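Local coordinates for ornithine carbamoyltransferase, mitochondrial (Coccidioides immitis, PDB 3SDS), which catalyses the transfer of the carbamoyl group of carbamoyl phosphate to L-ornithine, giving L-citrulline and phosphate in arginine biosynthesis, at residues K48-K52 against E332-W336; A87-M91 against A338-E343; V263-W267 against H311-V315; W302-L308 against R324-E330. One frame throughout, in Å; residues are numbered along the deposited sequence.

Interaction 1 of 4, residues K48-K52 against E332-W336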
# COMPACT_ATOMS: atom_id res chain seq x y z
N LYS A 48 7.91 -10.64 22.15
CA LYS A 48 8.16 -9.24 22.52
C LYS A 48 9.52 -9.04 23.18
O LYS A 48 10.28 -8.13 22.83
CB LYS A 48 7.02 -8.74 23.44
CG LYS A 48 7.29 -7.41 24.16
CD LYS A 48 6.04 -6.81 24.78
CE LYS A 48 6.37 -5.46 25.41
NZ LYS A 48 5.25 -4.97 26.32
N LYS A 49 9.84 -9.90 24.14
CA LYS A 49 11.11 -9.82 24.86
C LYS A 49 12.32 -10.09 23.93
O LYS A 49 13.33 -9.38 24.01
CB LYS A 49 11.09 -10.75 26.08
CG LYS A 49 11.82 -10.21 27.25
CD LYS A 49 12.50 -11.29 28.09
CE LYS A 49 13.76 -10.68 28.74
NZ LYS A 49 14.28 -11.43 29.93
N THR A 50 12.20 -11.09 23.06
CA THR A 50 13.28 -11.44 22.12
C THR A 50 13.52 -10.33 21.09
O THR A 50 14.66 -9.90 20.93
CB THR A 50 12.98 -12.77 21.33
OG1 THR A 50 12.66 -13.84 22.23
CG2 THR A 50 14.16 -13.19 20.48
N ILE A 51 12.45 -9.89 20.41
CA ILE A 51 12.55 -8.88 19.32
C ILE A 51 13.01 -7.48 19.84
O ILE A 51 13.85 -6.82 19.21
CB ILE A 51 11.24 -8.83 18.47
CG1 ILE A 51 11.08 -10.12 17.68
CG2 ILE A 51 11.20 -7.63 17.50
CD1 ILE A 51 9.65 -10.48 17.26
N LYS A 52 12.51 -7.06 21.01
CA LYS A 52 12.93 -5.77 21.58
C LYS A 52 14.35 -5.73 22.07
O LYS A 52 14.82 -4.66 22.38
CB LYS A 52 12.00 -5.26 22.68
CG LYS A 52 10.67 -4.84 22.12
CD LYS A 52 9.72 -4.33 23.16
CE LYS A 52 9.94 -2.86 23.41
NZ LYS A 52 8.83 -2.37 24.24
N GLU A 332 0.88 -0.52 22.13
CA GLU A 332 1.98 -1.30 21.54
C GLU A 332 1.77 -2.82 21.59
O GLU A 332 2.21 -3.55 20.68
CB GLU A 332 3.32 -0.94 22.20
CG GLU A 332 4.50 -1.82 21.76
CD GLU A 332 5.76 -1.68 22.60
OE1 GLU A 332 5.95 -0.64 23.28
OE2 GLU A 332 6.58 -2.61 22.56
N ASN A 333 1.12 -3.32 22.65
CA ASN A 333 0.86 -4.75 22.74
C ASN A 333 -0.05 -5.30 21.62
O ASN A 333 -0.24 -6.52 21.51
CB ASN A 333 0.33 -5.13 24.13
CG ASN A 333 1.40 -5.01 25.25
OD1 ASN A 333 2.61 -5.09 25.00
ND2 ASN A 333 0.94 -4.81 26.49
N ARG A 334 -0.62 -4.41 20.79
CA ARG A 334 -1.37 -4.85 19.62
C ARG A 334 -0.44 -5.53 18.61
O ARG A 334 -0.80 -6.55 17.98
CB ARG A 334 -2.12 -3.69 18.96
CG ARG A 334 -3.46 -3.29 19.65
CD ARG A 334 -4.50 -4.44 19.67
NE ARG A 334 -5.12 -4.70 18.37
CZ ARG A 334 -6.12 -3.96 17.86
NH1 ARG A 334 -6.60 -2.92 18.53
NH2 ARG A 334 -6.63 -4.25 16.65
N LEU A 335 0.78 -4.99 18.48
CA LEU A 335 1.76 -5.52 17.56
C LEU A 335 2.09 -6.95 17.95
O LEU A 335 2.04 -7.85 17.10
CB LEU A 335 3.01 -4.65 17.51
CG LEU A 335 4.24 -5.16 16.71
CD1 LEU A 335 3.92 -5.54 15.26
CD2 LEU A 335 5.41 -4.18 16.75
N TRP A 336 2.39 -7.15 19.24
CA TRP A 336 2.80 -8.46 19.76
C TRP A 336 1.64 -9.48 19.72
O TRP A 336 1.87 -10.67 19.39
CB TRP A 336 3.48 -8.33 21.15
CG TRP A 336 4.44 -7.13 21.18
CD1 TRP A 336 4.31 -5.98 21.92
CD2 TRP A 336 5.62 -6.94 20.37
NE1 TRP A 336 5.34 -5.12 21.64
CE2 TRP A 336 6.14 -5.67 20.69
CE3 TRP A 336 6.29 -7.73 19.41
CZ2 TRP A 336 7.31 -5.16 20.08
CZ3 TRP A 336 7.46 -7.23 18.80
CH2 TRP A 336 7.95 -5.95 19.15

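Interaction 2 of 4, residues A87-M91 against A338-E343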
# COMPACT_ATOMS: atom_id res chain seq x y z
N ALA A 87 3.11 -6.63 12.00
CA ALA A 87 3.14 -8.03 12.39
C ALA A 87 3.40 -8.97 11.23
O ALA A 87 4.25 -9.87 11.32
CB ALA A 87 1.86 -8.41 13.08
N VAL A 88 2.68 -8.76 10.13
CA VAL A 88 2.91 -9.54 8.92
C VAL A 88 4.37 -9.42 8.47
O VAL A 88 5.02 -10.43 8.18
CB VAL A 88 1.94 -9.10 7.81
CG1 VAL A 88 2.19 -9.87 6.51
CG2 VAL A 88 0.49 -9.26 8.27
N VAL A 89 4.91 -8.20 8.44
CA VAL A 89 6.27 -7.96 7.94
C VAL A 89 7.39 -8.62 8.78
O VAL A 89 8.35 -9.14 8.22
CB VAL A 89 6.54 -6.45 7.71
CG1 VAL A 89 8.05 -6.17 7.44
CG2 VAL A 89 5.68 -5.92 6.58
N LYS A 90 7.27 -8.62 10.11
CA LYS A 90 8.21 -9.38 10.96
C LYS A 90 8.33 -10.84 10.51
O LYS A 90 9.44 -11.42 10.55
CB LYS A 90 7.83 -9.32 12.44
CG LYS A 90 8.32 -8.06 13.17
CD LYS A 90 9.75 -8.24 13.66
CE LYS A 90 10.59 -6.92 13.60
NZ LYS A 90 9.86 -5.66 13.96
N MET A 91 7.20 -11.43 10.06
CA MET A 91 7.21 -12.80 9.50
C MET A 91 7.63 -12.91 8.02
O MET A 91 7.62 -14.01 7.43
CB MET A 91 5.91 -13.52 9.78
CG MET A 91 5.84 -14.06 11.20
SD MET A 91 4.22 -14.67 11.72
CE MET A 91 3.51 -13.09 12.19
N ALA A 338 -0.90 -9.47 17.44
CA ALA A 338 -1.07 -9.87 16.03
C ALA A 338 -0.06 -10.93 15.57
O ALA A 338 -0.44 -11.85 14.81
CB ALA A 338 -1.01 -8.67 15.11
N ILE A 339 1.19 -10.82 16.02
CA ILE A 339 2.22 -11.80 15.63
C ILE A 339 1.79 -13.18 16.14
O ILE A 339 1.83 -14.18 15.40
CB ILE A 339 3.66 -11.44 16.16
CG1 ILE A 339 4.25 -10.22 15.41
CG2 ILE A 339 4.61 -12.68 16.07
CD1 ILE A 339 5.57 -9.66 16.02
N SER A 340 1.38 -13.21 17.40
CA SER A 340 0.97 -14.45 18.06
C SER A 340 -0.22 -15.08 17.34
O SER A 340 -0.21 -16.28 17.03
CB SER A 340 0.61 -14.14 19.52
OG SER A 340 0.31 -15.31 20.25
N ALA A 341 -1.23 -14.25 17.03
CA ALA A 341 -2.46 -14.74 16.43
C ALA A 341 -2.27 -15.23 15.00
O ALA A 341 -2.81 -16.29 14.63
CB ALA A 341 -3.55 -13.69 16.50
N LEU A 342 -1.51 -14.47 14.20
CA LEU A 342 -1.23 -14.87 12.83
C LEU A 342 -0.36 -16.13 12.79
O LEU A 342 -0.60 -16.99 11.94
CB LEU A 342 -0.55 -13.75 12.03
CG LEU A 342 -1.26 -12.41 11.81
CD1 LEU A 342 -0.21 -11.33 11.61
CD2 LEU A 342 -2.19 -12.46 10.63
N GLU A 343 0.64 -16.25 13.67
CA GLU A 343 1.40 -17.51 13.73
C GLU A 343 0.48 -18.71 14.00
O GLU A 343 0.62 -19.77 13.36
CB GLU A 343 2.50 -17.50 14.80
CG GLU A 343 3.50 -18.66 14.67
CD GLU A 343 4.03 -19.14 16.02
OE1 GLU A 343 3.66 -18.53 17.05
OE2 GLU A 343 4.82 -20.14 16.04

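Interaction 3 of 4, residues V263-W267 against H311-V315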
# COMPACT_ATOMS: atom_id res chain seq x y z
N VAL A 263 -11.24 0.45 33.66
CA VAL A 263 -11.29 0.58 32.20
C VAL A 263 -12.49 1.42 31.73
O VAL A 263 -13.59 1.31 32.27
CB VAL A 263 -11.40 -0.79 31.48
CG1 VAL A 263 -10.76 -0.69 30.13
CG2 VAL A 263 -10.74 -1.86 32.25
N THR A 264 -12.25 2.25 30.72
CA THR A 264 -13.33 2.89 29.98
C THR A 264 -13.07 2.86 28.45
O THR A 264 -12.12 2.25 27.98
CB THR A 264 -13.62 4.32 30.52
OG1 THR A 264 -14.86 4.80 29.97
CG2 THR A 264 -12.46 5.30 30.22
N ASP A 265 -13.95 3.54 27.70
CA ASP A 265 -13.92 3.58 26.24
C ASP A 265 -14.71 4.80 25.77
O ASP A 265 -15.64 5.25 26.45
CB ASP A 265 -14.58 2.32 25.69
CG ASP A 265 -14.35 2.13 24.18
OD1 ASP A 265 -13.81 3.05 23.52
OD2 ASP A 265 -14.70 1.03 23.67
N THR A 266 -14.36 5.32 24.59
CA THR A 266 -15.18 6.29 23.85
C THR A 266 -16.68 5.99 23.95
O THR A 266 -17.08 4.82 23.88
CB THR A 266 -14.73 6.34 22.34
OG1 THR A 266 -13.96 7.52 22.11
CG2 THR A 266 -15.93 6.34 21.38
N TRP A 267 -17.51 7.03 24.12
CA TRP A 267 -18.96 6.82 24.13
C TRP A 267 -19.48 6.67 22.69
O TRP A 267 -20.61 7.05 22.37
CB TRP A 267 -19.71 7.94 24.89
CG TRP A 267 -19.29 8.14 26.35
CD1 TRP A 267 -18.75 7.19 27.20
CD2 TRP A 267 -19.40 9.35 27.12
NE1 TRP A 267 -18.51 7.76 28.44
CE2 TRP A 267 -18.90 9.07 28.42
CE3 TRP A 267 -19.87 10.64 26.83
CZ2 TRP A 267 -18.86 10.04 29.43
CZ3 TRP A 267 -19.83 11.61 27.85
CH2 TRP A 267 -19.33 11.31 29.13
N HIS A 311 -11.05 10.43 23.87
CA HIS A 311 -11.59 11.80 23.90
C HIS A 311 -11.71 12.24 25.35
O HIS A 311 -11.67 11.39 26.25
CB HIS A 311 -12.92 11.90 23.15
CG HIS A 311 -12.80 11.59 21.69
ND1 HIS A 311 -13.25 10.41 21.14
CD2 HIS A 311 -12.24 12.29 20.67
CE1 HIS A 311 -13.00 10.40 19.84
NE2 HIS A 311 -12.38 11.53 19.54
N PRO A 312 -11.83 13.57 25.59
CA PRO A 312 -11.76 14.16 26.96
C PRO A 312 -13.01 13.99 27.82
O PRO A 312 -13.05 14.48 28.96
CB PRO A 312 -11.51 15.65 26.71
CG PRO A 312 -12.05 15.91 25.33
CD PRO A 312 -11.88 14.62 24.55
N GLU A 313 -14.02 13.29 27.30
CA GLU A 313 -15.25 13.10 28.02
C GLU A 313 -15.17 11.91 28.98
O GLU A 313 -15.65 12.02 30.11
CB GLU A 313 -16.44 12.99 27.06
CG GLU A 313 -16.80 14.31 26.34
CD GLU A 313 -16.10 14.54 24.97
OE1 GLU A 313 -15.09 13.84 24.65
OE2 GLU A 313 -16.56 15.43 24.22
N GLU A 314 -14.53 10.81 28.55
CA GLU A 314 -14.50 9.55 29.34
C GLU A 314 -13.56 9.56 30.54
O GLU A 314 -13.81 8.87 31.53
CB GLU A 314 -14.14 8.33 28.50
CG GLU A 314 -14.65 8.32 27.10
CD GLU A 314 -13.64 8.84 26.12
OE1 GLU A 314 -14.03 9.69 25.29
OE2 GLU A 314 -12.46 8.41 26.17
N VAL A 315 -12.47 10.32 30.44
CA VAL A 315 -11.45 10.27 31.48
C VAL A 315 -10.72 11.59 31.59
O VAL A 315 -10.59 12.30 30.60
CB VAL A 315 -10.48 9.08 31.23
CG1 VAL A 315 -9.69 9.25 29.92
CG2 VAL A 315 -9.56 8.89 32.42

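Interaction 4 of 4, residues W302-L308 against R324-E330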
# COMPACT_ATOMS: atom_id res chain seq x y z
N TRP A 302 -4.53 1.26 42.08
CA TRP A 302 -5.32 0.91 40.89
C TRP A 302 -4.71 1.49 39.62
O TRP A 302 -4.13 2.58 39.63
CB TRP A 302 -6.79 1.34 41.05
CG TRP A 302 -6.98 2.84 41.12
CD1 TRP A 302 -6.87 3.62 42.23
CD2 TRP A 302 -7.31 3.72 40.04
NE1 TRP A 302 -7.10 4.93 41.91
CE2 TRP A 302 -7.37 5.02 40.57
CE3 TRP A 302 -7.54 3.53 38.67
CZ2 TRP A 302 -7.67 6.14 39.79
CZ3 TRP A 302 -7.84 4.64 37.88
CH2 TRP A 302 -7.90 5.94 38.45
N LYS A 303 -4.85 0.75 38.52
CA LYS A 303 -4.24 1.11 37.24
C LYS A 303 -5.32 1.45 36.22
O LYS A 303 -6.45 1.00 36.34
CB LYS A 303 -3.38 -0.06 36.73
CG LYS A 303 -2.27 -0.55 37.67
CD LYS A 303 -1.12 0.45 37.69
CE LYS A 303 0.21 -0.20 38.10
NZ LYS A 303 0.60 0.08 39.51
N PHE A 304 -4.97 2.22 35.20
CA PHE A 304 -5.95 2.67 34.22
C PHE A 304 -5.68 2.14 32.80
O PHE A 304 -4.52 2.09 32.35
CB PHE A 304 -6.04 4.20 34.21
CG PHE A 304 -6.96 4.74 33.16
CD1 PHE A 304 -8.35 4.64 33.32
CD2 PHE A 304 -6.46 5.33 32.00
CE1 PHE A 304 -9.21 5.14 32.34
CE2 PHE A 304 -7.31 5.82 31.02
CZ PHE A 304 -8.69 5.72 31.19
N MET A 305 -6.77 1.77 32.10
CA MET A 305 -6.74 1.21 30.74
C MET A 305 -7.88 1.75 29.84
O MET A 305 -9.03 1.87 30.28
CB MET A 305 -6.79 -0.31 30.80
CG MET A 305 -5.53 -0.96 31.35
SD MET A 305 -5.60 -2.77 31.45
CE MET A 305 -5.67 -3.17 29.71
N HIS A 306 -7.54 2.06 28.59
CA HIS A 306 -8.43 2.61 27.56
C HIS A 306 -7.79 2.19 26.22
O HIS A 306 -6.59 2.32 26.04
CB HIS A 306 -8.44 4.14 27.71
CG HIS A 306 -9.44 4.86 26.84
ND1 HIS A 306 -9.67 4.55 25.52
CD2 HIS A 306 -10.21 5.95 27.10
CE1 HIS A 306 -10.58 5.37 25.02
NE2 HIS A 306 -10.92 6.23 25.96
N CYS A 307 -8.56 1.67 25.28
CA CYS A 307 -7.95 1.12 24.07
C CYS A 307 -7.67 2.11 22.92
O CYS A 307 -7.22 1.69 21.85
CB CYS A 307 -8.76 -0.06 23.54
SG CYS A 307 -10.34 0.45 22.88
N LEU A 308 -7.94 3.40 23.12
CA LEU A 308 -7.61 4.45 22.13
C LEU A 308 -8.42 4.37 20.82
O LEU A 308 -8.86 3.29 20.42
CB LEU A 308 -6.11 4.49 21.82
CG LEU A 308 -5.16 4.62 23.00
CD1 LEU A 308 -3.77 4.82 22.47
CD2 LEU A 308 -5.56 5.77 23.92
N ARG A 324 -0.27 5.79 36.85
CA ARG A 324 -1.31 4.76 36.90
C ARG A 324 -1.72 4.21 35.52
O ARG A 324 -2.43 3.20 35.45
CB ARG A 324 -2.58 5.33 37.53
CG ARG A 324 -2.50 5.63 39.01
CD ARG A 324 -3.88 5.92 39.55
NE ARG A 324 -3.96 5.54 40.95
CZ ARG A 324 -4.01 6.40 41.96
NH1 ARG A 324 -4.02 7.70 41.72
NH2 ARG A 324 -4.07 5.94 43.21
N SER A 325 -1.29 4.87 34.45
CA SER A 325 -1.89 4.65 33.14
C SER A 325 -1.06 3.74 32.25
O SER A 325 0.05 4.08 31.88
CB SER A 325 -2.13 5.99 32.47
OG SER A 325 -2.75 5.84 31.20
N LEU A 326 -1.63 2.59 31.90
CA LEU A 326 -0.96 1.58 31.08
C LEU A 326 -1.31 1.72 29.58
O LEU A 326 -1.02 0.82 28.76
CB LEU A 326 -1.31 0.18 31.57
CG LEU A 326 -1.18 -0.17 33.04
CD1 LEU A 326 -1.80 -1.55 33.29
CD2 LEU A 326 0.28 -0.13 33.47
N VAL A 327 -1.93 2.85 29.26
CA VAL A 327 -2.43 3.21 27.93
C VAL A 327 -1.46 2.97 26.73
O VAL A 327 -1.83 2.29 25.75
CB VAL A 327 -2.99 4.67 27.99
CG1 VAL A 327 -2.67 5.47 26.74
CG2 VAL A 327 -4.47 4.64 28.27
N PHE A 328 -0.24 3.48 26.80
CA PHE A 328 0.72 3.33 25.69
C PHE A 328 1.32 1.90 25.57
O PHE A 328 1.38 1.34 24.46
CB PHE A 328 1.81 4.42 25.76
CG PHE A 328 1.26 5.82 25.72
CD1 PHE A 328 0.70 6.34 24.54
CD2 PHE A 328 1.25 6.62 26.86
CE1 PHE A 328 0.17 7.63 24.49
CE2 PHE A 328 0.71 7.91 26.84
CZ PHE A 328 0.18 8.42 25.64
N PRO A 329 1.75 1.31 26.69
CA PRO A 329 2.11 -0.11 26.56
C PRO A 329 0.98 -0.96 25.96
O PRO A 329 1.24 -1.82 25.12
CB PRO A 329 2.43 -0.52 28.00
CG PRO A 329 2.98 0.76 28.60
CD PRO A 329 2.10 1.84 28.03
N GLU A 330 -0.27 -0.70 26.39
CA GLU A 330 -1.45 -1.41 25.90
C GLU A 330 -1.63 -1.24 24.39
O GLU A 330 -2.01 -2.19 23.69
CB GLU A 330 -2.70 -0.89 26.62
CG GLU A 330 -3.97 -1.63 26.28
CD GLU A 330 -5.24 -0.98 26.84
OE1 GLU A 330 -5.14 0.08 27.51
OE2 GLU A 330 -6.34 -1.53 26.59

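Interaction 1 of 4, residues K48-K52 against E332-W336
Two donors share one carboxylate oxygen, Glu-332 OE2. Lys-52 NZ reaches it at 2.8 Å from the syn side, as a salt bridge, while Trp-336 NE1, one helical turn on from Glu-332, meets the anti side of the same OE2 at 2.9 Å. Glu-332 OE2 lies only 6° out of the indole plane, so the carboxylate meets the ring at its edge and helps to hold the rotation of Trp-336. Lys-48 passes over one indole face, its chain at about a right angle to the tryptophan side chain; with CG anti to the backbone N (chi1 167°) and the rest extended, its CD comes 3.8 Å from the centroid of the five-membered ring of Trp-336, a CH-pi contact. Beyond the ring Lys-48 NZ bonds Asn-333 OD1 at 3.0 Å, in the carbonyl plane on a lone pair, and also forms a salt bridge with Glu-168. Asn-333 ND2 in turn bonds Thr-165 OG1. Ile-51 CG2 touches the far edge of the indole at CZ3, 4.0 Å away. The N-terminal helix 34-51 is thus tied to helix 327-347, an instance of the C-terminal helix returning to the carbamoyl phosphate domain in the two-domain carbamoyltransferase fold.

Interaction 2 of 4, residues A87-M91 against A338-E343
Ala-87 CB meets Ala-338 CB at 3.5 Å, and around this pair of small side chains helices 78-90 and 327-347 come close, with 5.1 Å between Ala-87 CA and Ile-339 CA. Two larger residues of the second helix flank the Ala-87 methyl: Ile-339 brings CG1 to 3.8 Å of Ala-87 CB, and Leu-342 brings CD1 to 3.9 Å of the same atom. Leu-342 CD1 also touches Val-88 CG2, the leucine lying crosswise to the valine. One methyl of the leucine therefore serves both Ala-87 and Val-88.

Further along, Met-91 closes the contact just past the end of its helix. Its chain runs out straight and then bends at the sulfur (chi3 -83°), which turns CE back onto the other helix, 4.1 Å from Ile-339 CG2 and 4.1 Å from Leu-342 CB. No hydrogen bond crosses between 87-91 and 338-343; the two are joined mainly by apolar packing, which sets helix 78-90 of the carbamoyl phosphate domain against the C-terminal helix 327-347 as it returns from the ornithine domain.

The second shell is more polar. Glu-343 directs its carboxylate elsewhere, to a salt bridge with Arg-59 and a hydrogen bond with Tyr-47, and the backbone of Met-91 is bonded to Leu-64. Helix 34-51 packs on Ile-339 through Tyr-47 and on Lys-90 through Ile-51, while Pro-95 of strand 94-98 covers Val-88.

Interaction 3 of 4, residues V263-W267 against H311-V315
Trp-267 lays one face of its indole over the neighbouring glutamates of 311-315, and the orientation of these side chains defines the contact. Glu-313 CB stands over the six-membered ring, 4.1 Å from its centroid and 25° off the normal, a CH-pi contact made by the root of the side chain while its carboxylate turns away. Glu-314 runs antiparallel to the tryptophan side chain, its CG above the rim of the same ring system and its carboxylate plane steeply inclined to the ring, at 77°.

A bend at chi2 (95°) turns the Glu-314 carboxylate back over the backbone of 265-266, placing CD 3.7 Å from Thr-266 CA. The stem of the side chain packs on the other segment too: Glu-314 CG lies 3.3 Å from Asp-265 O, and Glu-314 CB rests 3.9 Å from Thr-264 CG2, with the threonine set crosswise to it. Glu-314 OE2 finds its main polar partner in His-306; the bonds from His-311 N to the carboxylate are long and weak. The imidazole of His-311 supplies the direct hydrogen bond, ND1 to Thr-266 OG1 at 3.1 Å, with the hydroxyl near the ring plane.

Asp-265, by similarity an L-ornithine-binding residue, has its CB directed away from this loop and is bonded to Asn-198. Phe-283 stacks on Trp-267. The loop 311-315, between strand 303-306 and helix 317-320, thus packs against the chain leaving strand 261-264, whose Thr-264 bonds Val-194 on one side and has backbone bonding to Met-305 on the other.

Interaction 4 of 4, residues W302-L308 against R324-E330
Val-327 sits at the apolar centre, its CG2 4.1 Å from Phe-304 CE2 and its CG1 4.0 Å from Leu-308 CD2. The setting is the edge of the parallel sheet of the Rossmann-like ornithine domain, where strand 303-306 leads through a loop and the short helix 317-320 to the long helix 327-347. The side chains of Phe-304 and Val-327 extend alongside one another with a common heading, and Phe-320 of helix 317-320 covers Phe-304, Leu-308 and Val-327. On the other side of the strand, Met-305 CG touches Leu-326 CD1.

Outward from this centre the backbones join in a single bridge about Phe-304 and Ser-325. Phe-304 N donates to Arg-324 O at 2.7 Å, and Leu-326 N donates to Phe-304 O at 3.0 Å. Leu-326, the N-cap residue, is thereby anchored to the strand just before the helix starts.

At the catalytic end, Glu-330 stretches out fully extended, its CG anti to the backbone N (chi1 -175°), and its OE1 takes a long bond, 3.3 Å, from His-306 N on the syn side. Cys-307 follows directly, by similarity the proton acceptor, and its side chain lies beside that of Gln-158. His-306 ND1 accepts from Leu-308 N, which pins the turn carrying the cysteine, while NE2 is bonded to Glu-314.

At the opposite end Arg-324 crosses Trp-302 with its guanidinium flat on the indole, planes 15° apart. NH2 bonds Glu-300 O, NE makes a weak bond to Trp-302 O, and CD lies 3.9 Å from the centroid of the six-membered ring of Trp-302.

Helix 327-347 threads three of the four contacts: it starts in interaction 4, passes through interaction 1 and continues into interaction 2, carrying the chain from the ornithine domain back to the carbamoyl phosphate domain. Interactions 1 and 2 have centres 10 Å apart and touch where Leu-335 CD1 packs 3.5 Å from Ala-87 N. Interactions 3 and 4, with centres 12 Å apart, use adjacent strands 261-264 and 303-306 and are joined by Glu-314 OE2 to His-306 NE2 at 2.7 Å, a probable hydrogen bond. By similarity the active site draws on several of these regions: Arg-334 belongs to segment 332-336 of interaction 1, Asp-265 to interaction 3, and Cys-307 and Leu-308 to interaction 4.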